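Local structure of protein CT_858 (Chlamydia trachomatis, 3DOR) at residues 283-286 with 287-291; 446-449 with 450-453. The protein probably cleaves proteins as a secreted serine-type endopeptidase of the S41 family. All blocks are in the same frame, centred on the assembly; numbering follows the deposited sequence.

Contact 1. Residues 283-286 with 287-291; sequences VTDG and DGKSH. With SO4 (sulfate ion), chain O.
Asp-285 OD2 takes two backbone N-H groups from across the turn, Asp-287 N at 2.7 Å, which makes an Asx turn, and Lys-289 N at 2.8 Å. They come from opposite faces of the carboxylate plane, both well out of it, and so fix the rotation of the group. Asp-285 CG sits between its own N and carbonyl carbon (chi1 69°), which folds the carboxylate back over the loop that follows. Asp-285 O accepts from Gly-288 N at 3.0 Å with the donor high above the carbonyl plane, and Asp-285 N donates to Lys-289 O. This is a 3:5 beta hairpin, a type I turn with a G1 bulge, Gly-288 taking the bulge position with positive phi (90°). Strand 278-284 enters it and strand 290-297 leaves it, antiparallel; the non-hydrogen-bonded pair Thr-284/Ser-290 comes next, then the hydrogen-bonded pair Val-283/His-291. Asp-285 OD1 receives two waters. One bridges to Asp-287 OD1, which probably eases the closeness of two like charges; the second reaches His-291 NE2, whose ring is held at ND1 by Glu-332. Lys-289 lays its CB 3.3 Å from Asp-285 OD1, then runs fully extended to place NZ 2.7 Å from O4 of a sulfate ion, most likely picked up from the crystallisation solution.

Contact 2. Residues 446-449 with 450-453; sequences HPHP and RVQY
Pro-447 lays its CB against the side-chain amide of Gln-452, 3.9 Å from NE2, at the start of an irregular turn in the loop between strands 444-445 and 457-461 of the S41 peptidase region. Next comes His-448, which holds the turn together with both its ring and its carbonyl. Its CG lies opposite the backbone N (chi1 -173°), which brings ND1 to the backbone N-H groups of Arg-450 and Val-451, each N at 3.0 Å. Both donors are tilted from the ring plane, and the bond from Val-451 is the straighter, 172° at the hydrogen. As an acceptor ND1 would carry no proton, which is consistent with a neutral ring protonated at NE2. The His-448 carbonyl O is met nearly head-on by Gln-452 NE2 at 2.8 Å, the oxygen lying close to the Gln-452 amide plane. Met-355 and Thr-406 also touch the His-448 side chain, setting the turn against neighbouring loop and strand. Arg-450 CA lies at the ring edge, in plane, and the Arg-450 side chain passes His-448 CE1 with its CB at 3.7 Å before its guanidinium leads away. Pro-449 puts its CD 3.4 Å above one face of the His-448 imidazole, offset toward the rim.

In the fold
Coming from the N terminus, the chain first makes contact 1, which closes the tight hairpin loop between strands 278-284 and 290-297, the second and third strands of the mixed sheet, the former lying beside edge strand 268-271. Helix 549-564 packs beside this tip, with Cys-560 touching Val-283 and Asp-285. The chain then passes through helix 316-330 and strand 333-337, and much later reaches contact 2, a turn on the way from strand 444-445, in a separate antiparallel sheet, to strand 457-461 of the mixed sheet. Here Val-451 and Tyr-453 lean on helix 316-330. The contacts follow in series, neither nesting nor crossing; their centres are 30 Å apart and their nearest atoms about 10 Å.

Contact 1. Residues 283-286 with 287-291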
ATOM      1  N   VAL B 283      -5.734 -46.428  11.772  1.00 37.25           N
ATOM      2  CA  VAL B 283      -4.745 -46.945  10.832  1.00 34.59           C
ATOM      3  C   VAL B 283      -4.277 -48.303  11.358  1.00 34.71           C
ATOM      4  O   VAL B 283      -3.936 -48.431  12.535  1.00 31.22           O
ATOM      5  CB  VAL B 283      -3.542 -45.987  10.727  1.00 35.69           C
ATOM      6  CG1 VAL B 283      -2.445 -46.612   9.878  1.00 33.68           C
ATOM      7  CG2 VAL B 283      -3.988 -44.666  10.115  1.00 35.22           C
ATOM      8  N   THR B 284      -4.265 -49.320  10.502  1.00 33.82           N
ATOM      9  CA  THR B 284      -3.853 -50.646  10.948  1.00 34.27           C
ATOM     10  C   THR B 284      -2.543 -51.088  10.303  1.00 32.12           C
ATOM     11  O   THR B 284      -2.315 -50.843   9.124  1.00 31.46           O
ATOM     12  CB  THR B 284      -4.936 -51.686  10.641  1.00 35.51           C
ATOM     13  OG1 THR B 284      -5.012 -51.893   9.228  1.00 42.36           O
ATOM     14  CG2 THR B 284      -6.287 -51.197  11.126  1.00 33.32           C
ATOM     15  N   ASP B 285      -1.683 -51.737  11.082  1.00 30.95           N
ATOM     16  CA  ASP B 285      -0.401 -52.198  10.567  1.00 31.38           C
ATOM     17  C   ASP B 285      -0.513 -53.560   9.885  1.00 31.45           C
ATOM     18  O   ASP B 285      -1.614 -54.086   9.720  1.00 30.28           O
ATOM     19  CB  ASP B 285       0.645 -52.235  11.689  1.00 31.05           C
ATOM     20  CG  ASP B 285       0.379 -53.312  12.723  1.00 32.94           C
ATOM     21  OD1 ASP B 285       1.029 -53.260  13.787  1.00 34.46           O
ATOM     22  OD2 ASP B 285      -0.450 -54.214  12.484  1.00 33.30           O
ATOM     23  N   GLY B 286       0.629 -54.119   9.488  1.00 31.23           N
ATOM     24  CA  GLY B 286       0.647 -55.405   8.800  1.00 31.78           C
ATOM     25  C   GLY B 286       0.185 -56.588   9.634  1.00 32.68           C
ATOM     26  O   GLY B 286      -0.125 -57.655   9.103  1.00 32.51           O
ATOM     27  N   ASP B 287       0.136 -56.401  10.946  1.00 32.51           N
ATOM     28  CA  ASP B 287      -0.296 -57.453  11.857  1.00 31.29           C
ATOM     29  C   ASP B 287      -1.776 -57.289  12.174  1.00 29.45           C
ATOM     30  O   ASP B 287      -2.352 -58.115  12.862  1.00 30.50           O
ATOM     31  CB  ASP B 287       0.505 -57.388  13.155  1.00 32.08           C
ATOM     32  CG  ASP B 287       1.977 -57.706  12.957  1.00 34.14           C
ATOM     33  OD1 ASP B 287       2.824 -57.022  13.571  1.00 33.61           O
ATOM     34  OD2 ASP B 287       2.289 -58.652  12.200  1.00 34.75           O
ATOM     35  N   GLY B 288      -2.386 -56.223  11.671  1.00 28.41           N
ATOM     36  CA  GLY B 288      -3.795 -55.995  11.947  1.00 28.66           C
ATOM     37  C   GLY B 288      -4.017 -55.164  13.206  1.00 27.52           C
ATOM     38  O   GLY B 288      -5.151 -54.976  13.645  1.00 26.27           O
ATOM     39  N   LYS B 289      -2.931 -54.667  13.790  1.00 27.45           N
ATOM     40  CA  LYS B 289      -3.000 -53.844  15.002  1.00 28.43           C
ATOM     41  C   LYS B 289      -3.470 -52.435  14.630  1.00 28.41           C
ATOM     42  O   LYS B 289      -2.851 -51.789  13.791  1.00 27.82           O
ATOM     43  CB  LYS B 289      -1.618 -53.766  15.635  1.00 29.18           C
ATOM     44  CG  LYS B 289      -1.555 -53.072  16.985  1.00 29.73           C
ATOM     45  CD  LYS B 289      -0.111 -53.060  17.465  1.00 30.22           C
ATOM     46  CE  LYS B 289      -0.003 -52.761  18.942  1.00 33.46           C
ATOM     47  NZ  LYS B 289       1.423 -52.695  19.363  1.00 35.20           N
ATOM     48  N   SER B 290      -4.551 -51.955  15.241  1.00 27.13           N
ATOM     49  CA  SER B 290      -5.059 -50.619  14.907  1.00 27.89           C
ATOM     50  C   SER B 290      -4.600 -49.507  15.830  1.00 26.97           C
ATOM     51  O   SER B 290      -4.482 -49.694  17.037  1.00 29.08           O
ATOM     52  CB  SER B 290      -6.588 -50.611  14.859  1.00 28.26           C
ATOM     53  OG  SER B 290      -7.050 -51.459  13.823  1.00 37.80           O
ATOM     54  N   HIS B 291      -4.373 -48.341  15.232  1.00 26.45           N
ATOM     55  CA  HIS B 291      -3.917 -47.146  15.923  1.00 28.02           C
ATOM     56  C   HIS B 291      -4.808 -45.974  15.533  1.00 27.79           C
ATOM     57  O   HIS B 291      -5.255 -45.889  14.392  1.00 28.91           O
ATOM     58  CB  HIS B 291      -2.490 -46.805  15.493  1.00 28.90           C
ATOM     59  CG  HIS B 291      -1.480 -47.856  15.825  1.00 31.14           C
ATOM     60  ND1 HIS B 291      -1.018 -48.064  17.107  1.00 31.65           N
ATOM     61  CD2 HIS B 291      -0.832 -48.749  15.039  1.00 31.06           C
ATOM     62  CE1 HIS B 291      -0.125 -49.041  17.095  1.00 33.49           C
ATOM     63  NE2 HIS B 291       0.005 -49.472  15.854  1.00 33.29           N
TER
HETATM   64  S   SO4 O 619       1.607 -51.721  22.755  1.00 37.29           S
HETATM   65  O1  SO4 O 619       0.821 -53.012  22.771  1.00 40.29           O
HETATM   66  O2  SO4 O 619       0.641 -50.578  22.566  1.00 42.77           O
HETATM   67  O3  SO4 O 619       2.350 -51.523  24.055  1.00 41.38           O
HETATM   68  O4  SO4 O 619       2.604 -51.827  21.632  1.00 41.72           O
HETATM   69  O   HOH W   1       2.178 -55.067  15.247  1.00 38.94           O
HETATM   70  O   HOH W   2       2.046 -50.688  14.556  1.00 42.81           O

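Contact 2. Residues 446-449 with 450-453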
ATOM      1  N   HIS B 446       9.218 -21.151  20.477  1.00 30.60           N
ATOM      2  CA  HIS B 446       9.021 -21.608  21.838  1.00 30.99           C
ATOM      3  C   HIS B 446       7.647 -22.232  21.882  1.00 29.43           C
ATOM      4  O   HIS B 446       6.714 -21.723  21.273  1.00 28.87           O
ATOM      5  CB  HIS B 446       9.143 -20.420  22.789  1.00 31.78           C
ATOM      6  CG  HIS B 446      10.500 -19.796  22.758  1.00 37.56           C
ATOM      7  ND1 HIS B 446      11.564 -20.299  23.478  1.00 39.51           N
ATOM      8  CD2 HIS B 446      10.998 -18.783  22.009  1.00 38.78           C
ATOM      9  CE1 HIS B 446      12.656 -19.621  23.172  1.00 41.87           C
ATOM     10  NE2 HIS B 446      12.339 -18.697  22.281  1.00 39.25           N
ATOM     11  N   PRO B 447       7.506 -23.360  22.589  1.00 30.46           N
ATOM     12  CA  PRO B 447       6.212 -24.041  22.680  1.00 28.92           C
ATOM     13  C   PRO B 447       5.076 -23.194  23.224  1.00 29.00           C
ATOM     14  O   PRO B 447       5.253 -22.438  24.180  1.00 28.13           O
ATOM     15  CB  PRO B 447       6.515 -25.267  23.546  1.00 28.75           C
ATOM     16  CG  PRO B 447       7.768 -24.899  24.284  1.00 33.04           C
ATOM     17  CD  PRO B 447       8.559 -24.099  23.308  1.00 29.65           C
ATOM     18  N   HIS B 448       3.917 -23.313  22.583  1.00 27.62           N
ATOM     19  CA  HIS B 448       2.717 -22.587  22.982  1.00 28.28           C
ATOM     20  C   HIS B 448       2.529 -22.939  24.456  1.00 29.30           C
ATOM     21  O   HIS B 448       2.804 -24.060  24.871  1.00 26.22           O
ATOM     22  CB  HIS B 448       1.529 -23.068  22.142  1.00 26.94           C
ATOM     23  CG  HIS B 448       0.269 -22.289  22.350  1.00 27.29           C
ATOM     24  ND1 HIS B 448      -0.608 -22.549  23.382  1.00 28.69           N
ATOM     25  CD2 HIS B 448      -0.278 -21.269  21.643  1.00 26.90           C
ATOM     26  CE1 HIS B 448      -1.640 -21.725  23.299  1.00 28.82           C
ATOM     27  NE2 HIS B 448      -1.463 -20.940  22.252  1.00 28.19           N
ATOM     28  N   PRO B 449       2.082 -21.976  25.273  1.00 31.08           N
ATOM     29  CA  PRO B 449       1.899 -22.275  26.695  1.00 32.90           C
ATOM     30  C   PRO B 449       0.790 -23.280  27.031  1.00 34.54           C
ATOM     31  O   PRO B 449       0.927 -24.039  27.987  1.00 37.28           O
ATOM     32  CB  PRO B 449       1.651 -20.889  27.307  1.00 30.99           C
ATOM     33  CG  PRO B 449       0.925 -20.170  26.195  1.00 31.36           C
ATOM     34  CD  PRO B 449       1.742 -20.573  24.975  1.00 30.15           C
ATOM     35  N   ARG B 450      -0.283 -23.307  26.243  1.00 35.69           N
ATOM     36  CA  ARG B 450      -1.409 -24.204  26.511  1.00 37.19           C
ATOM     37  C   ARG B 450      -1.509 -25.467  25.655  1.00 36.85           C
ATOM     38  O   ARG B 450      -1.783 -26.549  26.182  1.00 35.43           O
ATOM     39  CB  ARG B 450      -2.737 -23.457  26.370  1.00 41.75           C
ATOM     40  CG  ARG B 450      -2.823 -22.099  27.048  1.00 50.48           C
ATOM     41  CD  ARG B 450      -4.271 -21.602  27.016  1.00 57.74           C
ATOM     42  NE  ARG B 450      -4.382 -20.146  26.942  1.00 64.11           N
ATOM     43  CZ  ARG B 450      -5.535 -19.480  27.005  1.00 67.49           C
ATOM     44  NH1 ARG B 450      -6.681 -20.140  27.148  1.00 68.49           N
ATOM     45  NH2 ARG B 450      -5.547 -18.154  26.913  1.00 68.66           N
ATOM     46  N   VAL B 451      -1.326 -25.344  24.342  1.00 33.95           N
ATOM     47  CA  VAL B 451      -1.441 -26.518  23.490  1.00 32.18           C
ATOM     48  C   VAL B 451      -0.130 -26.871  22.811  1.00 30.40           C
ATOM     49  O   VAL B 451       0.466 -26.058  22.096  1.00 29.66           O
ATOM     50  CB  VAL B 451      -2.602 -26.353  22.447  1.00 34.42           C
ATOM     51  CG1 VAL B 451      -3.463 -25.155  22.817  1.00 33.25           C
ATOM     52  CG2 VAL B 451      -2.067 -26.228  21.043  1.00 36.06           C
ATOM     53  N   GLN B 452       0.314 -28.100  23.062  1.00 28.93           N
ATOM     54  CA  GLN B 452       1.565 -28.620  22.525  1.00 29.42           C
ATOM     55  C   GLN B 452       1.413 -30.075  22.081  1.00 30.38           C
ATOM     56  O   GLN B 452       1.368 -30.968  22.922  1.00 35.49           O
ATOM     57  CB  GLN B 452       2.667 -28.580  23.599  1.00 28.64           C
ATOM     58  CG  GLN B 452       2.971 -27.218  24.219  1.00 30.07           C
ATOM     59  CD  GLN B 452       3.852 -27.343  25.458  1.00 31.61           C
ATOM     60  OE1 GLN B 452       4.460 -28.387  25.688  1.00 34.28           O
ATOM     61  NE2 GLN B 452       3.934 -26.276  26.251  1.00 31.36           N
ATOM     62  N   TYR B 453       1.340 -30.340  20.784  1.00 28.05           N
ATOM     63  CA  TYR B 453       1.246 -31.732  20.363  1.00 25.94           C
ATOM     64  C   TYR B 453       2.661 -32.303  20.511  1.00 25.55           C
ATOM     65  O   TYR B 453       3.616 -31.755  19.953  1.00 25.98           O
ATOM     66  CB  TYR B 453       0.785 -31.833  18.917  1.00 23.15           C
ATOM     67  CG  TYR B 453       0.400 -33.243  18.518  1.00 25.18           C
ATOM     68  CD1 TYR B 453      -0.749 -33.843  19.032  1.00 25.36           C
ATOM     69  CD2 TYR B 453       1.185 -33.979  17.629  1.00 24.96           C
ATOM     70  CE1 TYR B 453      -1.107 -35.138  18.674  1.00 23.73           C
ATOM     71  CE2 TYR B 453       0.833 -35.275  17.265  1.00 23.76           C
ATOM     72  CZ  TYR B 453      -0.314 -35.845  17.792  1.00 22.73           C
ATOM     73  OH  TYR B 453      -0.675 -37.118  17.432  1.00 22.22           O
TER